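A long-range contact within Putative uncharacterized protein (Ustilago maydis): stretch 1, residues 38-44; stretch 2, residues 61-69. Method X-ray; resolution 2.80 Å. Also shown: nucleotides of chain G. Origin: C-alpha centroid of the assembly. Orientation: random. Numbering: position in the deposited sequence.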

# COMPACT_ATOMS: atom_id res chain seq x y z
N GLY C 38 8.04 -11.57 -27.62
CA GLY C 38 8.51 -10.52 -28.53
C GLY C 38 9.33 -9.43 -27.88
O GLY C 38 9.98 -9.65 -26.85
N LYS C 39 9.30 -8.25 -28.49
CA LYS C 39 10.07 -7.11 -27.97
C LYS C 39 9.37 -5.75 -28.06
O LYS C 39 8.48 -5.54 -28.88
CB LYS C 39 11.46 -7.04 -28.62
CG LYS C 39 11.47 -6.78 -30.12
CD LYS C 39 12.89 -6.57 -30.59
CE LYS C 39 13.02 -6.69 -32.10
NZ LYS C 39 14.32 -6.13 -32.56
N LEU C 40 9.81 -4.84 -27.21
CA LEU C 40 9.25 -3.51 -27.16
C LEU C 40 10.14 -2.51 -26.45
O LEU C 40 11.11 -2.88 -25.78
CB LEU C 40 7.89 -3.53 -26.47
CG LEU C 40 7.88 -3.76 -24.96
CD1 LEU C 40 8.03 -2.46 -24.19
CD2 LEU C 40 6.58 -4.45 -24.58
N PHE C 41 9.81 -1.25 -26.58
CA PHE C 41 10.49 -0.23 -25.83
C PHE C 41 9.53 0.93 -25.73
O PHE C 41 8.49 0.95 -26.39
CB PHE C 41 11.78 0.22 -26.53
CG PHE C 41 11.56 1.28 -27.56
CD1 PHE C 41 11.97 2.59 -27.32
CD2 PHE C 41 10.91 1.00 -28.76
CE1 PHE C 41 11.75 3.59 -28.26
CE2 PHE C 41 10.70 1.99 -29.71
CZ PHE C 41 11.12 3.29 -29.46
N SER C 42 9.88 1.90 -24.91
CA SER C 42 9.05 3.05 -24.79
C SER C 42 9.84 4.28 -24.48
O SER C 42 10.96 4.24 -24.00
CB SER C 42 8.01 2.84 -23.69
OG SER C 42 8.63 2.81 -22.43
N VAL C 43 9.20 5.40 -24.75
CA VAL C 43 9.81 6.69 -24.62
C VAL C 43 8.79 7.60 -23.96
O VAL C 43 7.57 7.43 -24.15
CB VAL C 43 10.14 7.18 -26.04
CG1 VAL C 43 9.60 8.59 -26.29
CG2 VAL C 43 11.63 7.06 -26.32
N ASN C 44 9.27 8.54 -23.15
CA ASN C 44 8.38 9.55 -22.63
C ASN C 44 8.62 10.84 -23.38
O ASN C 44 9.76 11.14 -23.77
CB ASN C 44 8.54 9.73 -21.11
CG ASN C 44 7.81 8.65 -20.31
OD1 ASN C 44 7.27 7.69 -20.86
ND2 ASN C 44 7.79 8.80 -18.99
N VAL C 61 10.64 -1.32 -32.99
CA VAL C 61 11.88 -1.17 -32.23
C VAL C 61 13.05 -0.99 -33.19
O VAL C 61 13.87 -0.08 -33.02
CB VAL C 61 12.19 -2.38 -31.33
CG1 VAL C 61 13.48 -2.14 -30.55
CG2 VAL C 61 11.04 -2.65 -30.38
N ASP C 62 13.11 -1.87 -34.18
CA ASP C 62 14.17 -1.82 -35.17
C ASP C 62 14.17 -0.49 -35.88
O ASP C 62 15.22 0.11 -36.12
CB ASP C 62 13.97 -2.94 -36.18
CG ASP C 62 13.91 -4.32 -35.53
OD1 ASP C 62 14.92 -4.76 -34.94
OD2 ASP C 62 12.84 -4.97 -35.64
N ARG C 63 12.97 -0.01 -36.18
CA ARG C 63 12.81 1.21 -36.92
C ARG C 63 13.13 2.47 -36.11
O ARG C 63 13.76 3.39 -36.62
CB ARG C 63 11.40 1.28 -37.51
CG ARG C 63 11.16 0.23 -38.58
CD ARG C 63 9.79 0.33 -39.23
NE ARG C 63 9.53 1.63 -39.85
CZ ARG C 63 8.46 2.39 -39.61
NH1 ARG C 63 7.52 1.97 -38.76
NH2 ARG C 63 8.31 3.56 -40.23
N PHE C 64 12.71 2.51 -34.85
CA PHE C 64 12.78 3.76 -34.11
C PHE C 64 13.68 3.82 -32.88
O PHE C 64 14.06 4.92 -32.46
CB PHE C 64 11.37 4.24 -33.76
CG PHE C 64 10.47 4.31 -34.94
CD1 PHE C 64 10.79 5.11 -36.04
CD2 PHE C 64 9.29 3.58 -34.99
CE1 PHE C 64 9.96 5.18 -37.15
CE2 PHE C 64 8.46 3.66 -36.09
CZ PHE C 64 8.79 4.45 -37.17
N TYR C 65 14.01 2.66 -32.31
CA TYR C 65 14.84 2.67 -31.11
C TYR C 65 16.14 3.42 -31.36
O TYR C 65 16.49 4.32 -30.59
CB TYR C 65 15.12 1.27 -30.55
CG TYR C 65 15.87 1.33 -29.23
CD1 TYR C 65 15.18 1.52 -28.03
CD2 TYR C 65 17.26 1.25 -29.18
CE1 TYR C 65 15.85 1.60 -26.81
CE2 TYR C 65 17.94 1.33 -27.97
CZ TYR C 65 17.23 1.50 -26.80
OH TYR C 65 17.90 1.58 -25.59
N PRO C 66 16.86 3.07 -32.45
CA PRO C 66 18.10 3.80 -32.74
C PRO C 66 17.81 5.27 -32.97
O PRO C 66 18.58 6.12 -32.54
CB PRO C 66 18.60 3.15 -34.03
CG PRO C 66 17.96 1.80 -34.06
CD PRO C 66 16.61 2.03 -33.46
N LEU C 67 16.69 5.56 -33.61
CA LEU C 67 16.34 6.90 -34.05
C LEU C 67 16.05 7.92 -32.94
O LEU C 67 16.25 9.12 -33.13
CB LEU C 67 15.15 6.82 -35.01
CG LEU C 67 14.61 8.05 -35.73
CD1 LEU C 67 15.70 8.83 -36.46
CD2 LEU C 67 13.52 7.63 -36.70
N LEU C 68 15.57 7.46 -31.80
CA LEU C 68 15.12 8.39 -30.76
C LEU C 68 16.11 8.46 -29.61
O LEU C 68 16.45 7.43 -29.02
CB LEU C 68 13.73 8.01 -30.25
CG LEU C 68 12.52 8.11 -31.19
CD1 LEU C 68 11.37 7.28 -30.63
CD2 LEU C 68 12.10 9.55 -31.40
N GLN C 69 16.57 9.66 -29.28
CA GLN C 69 17.61 9.83 -28.27
C GLN C 69 17.21 10.88 -27.25
O GLN C 69 16.69 11.93 -27.62
CB GLN C 69 18.94 10.18 -28.93
CG GLN C 69 19.54 9.04 -29.74
CD GLN C 69 20.77 9.47 -30.53
OE1 GLN C 69 21.28 10.59 -30.36
NE2 GLN C 69 21.25 8.58 -31.39
P DT G 3 1.69 -8.82 -22.72
OP1 DT G 3 1.81 -10.28 -22.48
OP2 DT G 3 0.60 -8.05 -22.07
O5' DT G 3 3.08 -8.15 -22.33
C5' DT G 3 4.29 -8.92 -22.42
C4' DT G 3 5.37 -8.28 -21.59
O4' DT G 3 5.44 -6.87 -21.91
C3' DT G 3 5.15 -8.36 -20.08
O3' DT G 3 6.39 -8.72 -19.46
C2' DT G 3 4.72 -6.96 -19.70
C1' DT G 3 5.49 -6.13 -20.71
N1 DT G 3 4.93 -4.79 -20.99
C2 DT G 3 5.59 -3.70 -20.46
O2 DT G 3 6.59 -3.80 -19.76
N3 DT G 3 5.02 -2.49 -20.76
C4 DT G 3 3.90 -2.26 -21.54
O4 DT G 3 3.52 -1.11 -21.73
C5 DT G 3 3.26 -3.45 -22.07
C7 DT G 3 2.04 -3.31 -22.92
C6 DT G 3 3.81 -4.64 -21.77

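The contact joins a strand, residues 39-44, to a segment whose first residues, from Val61, lie in a helix that begins earlier in the chain. Lys39, Phe41 and Val43 alternate along the strand and point their CA-to-CB bonds toward the second stretch. Leu40 and Ser42 point away.

One polar interaction crosses the contact. Lys39 NZ donates a hydrogen bond to Asp62 OD1 at 2.8 Å, and the opposite charges make the pair a salt bridge. The lysine is extended, with chi2 to chi4 all t. The CA-to-CB bond of Asp62 points away, but the end of its side chain comes nearer and meets the ammonium group.

The aromatic pair is Phe41 and Tyr65. The edge of Tyr65 is directed toward the face of Phe41 in an offset edge-to-face arrangement. The Phe41 and Tyr65 ring planes lie at 84°, with the ring centroids 5.3 Å apart. The closest atoms are Phe41 CD1 and Tyr65 CD1, at 3.5 Å.

Most of the remaining contacts are apolar. Phe41 has the largest area covered by the other stretch. Phe41 CD2 lies 4.0 Å from Val61 CG2, and Phe41 CZ lies 4.2 Å from Leu68 CD1, which sits at the ring edge. Val61 CG2 also packs against the strand backbone, 3.8 Å from Leu40 CA. Val43 CG2 reaches Leu68 CD1 at 4.3 Å, so this leucine methyl touches both Phe41 and Val43.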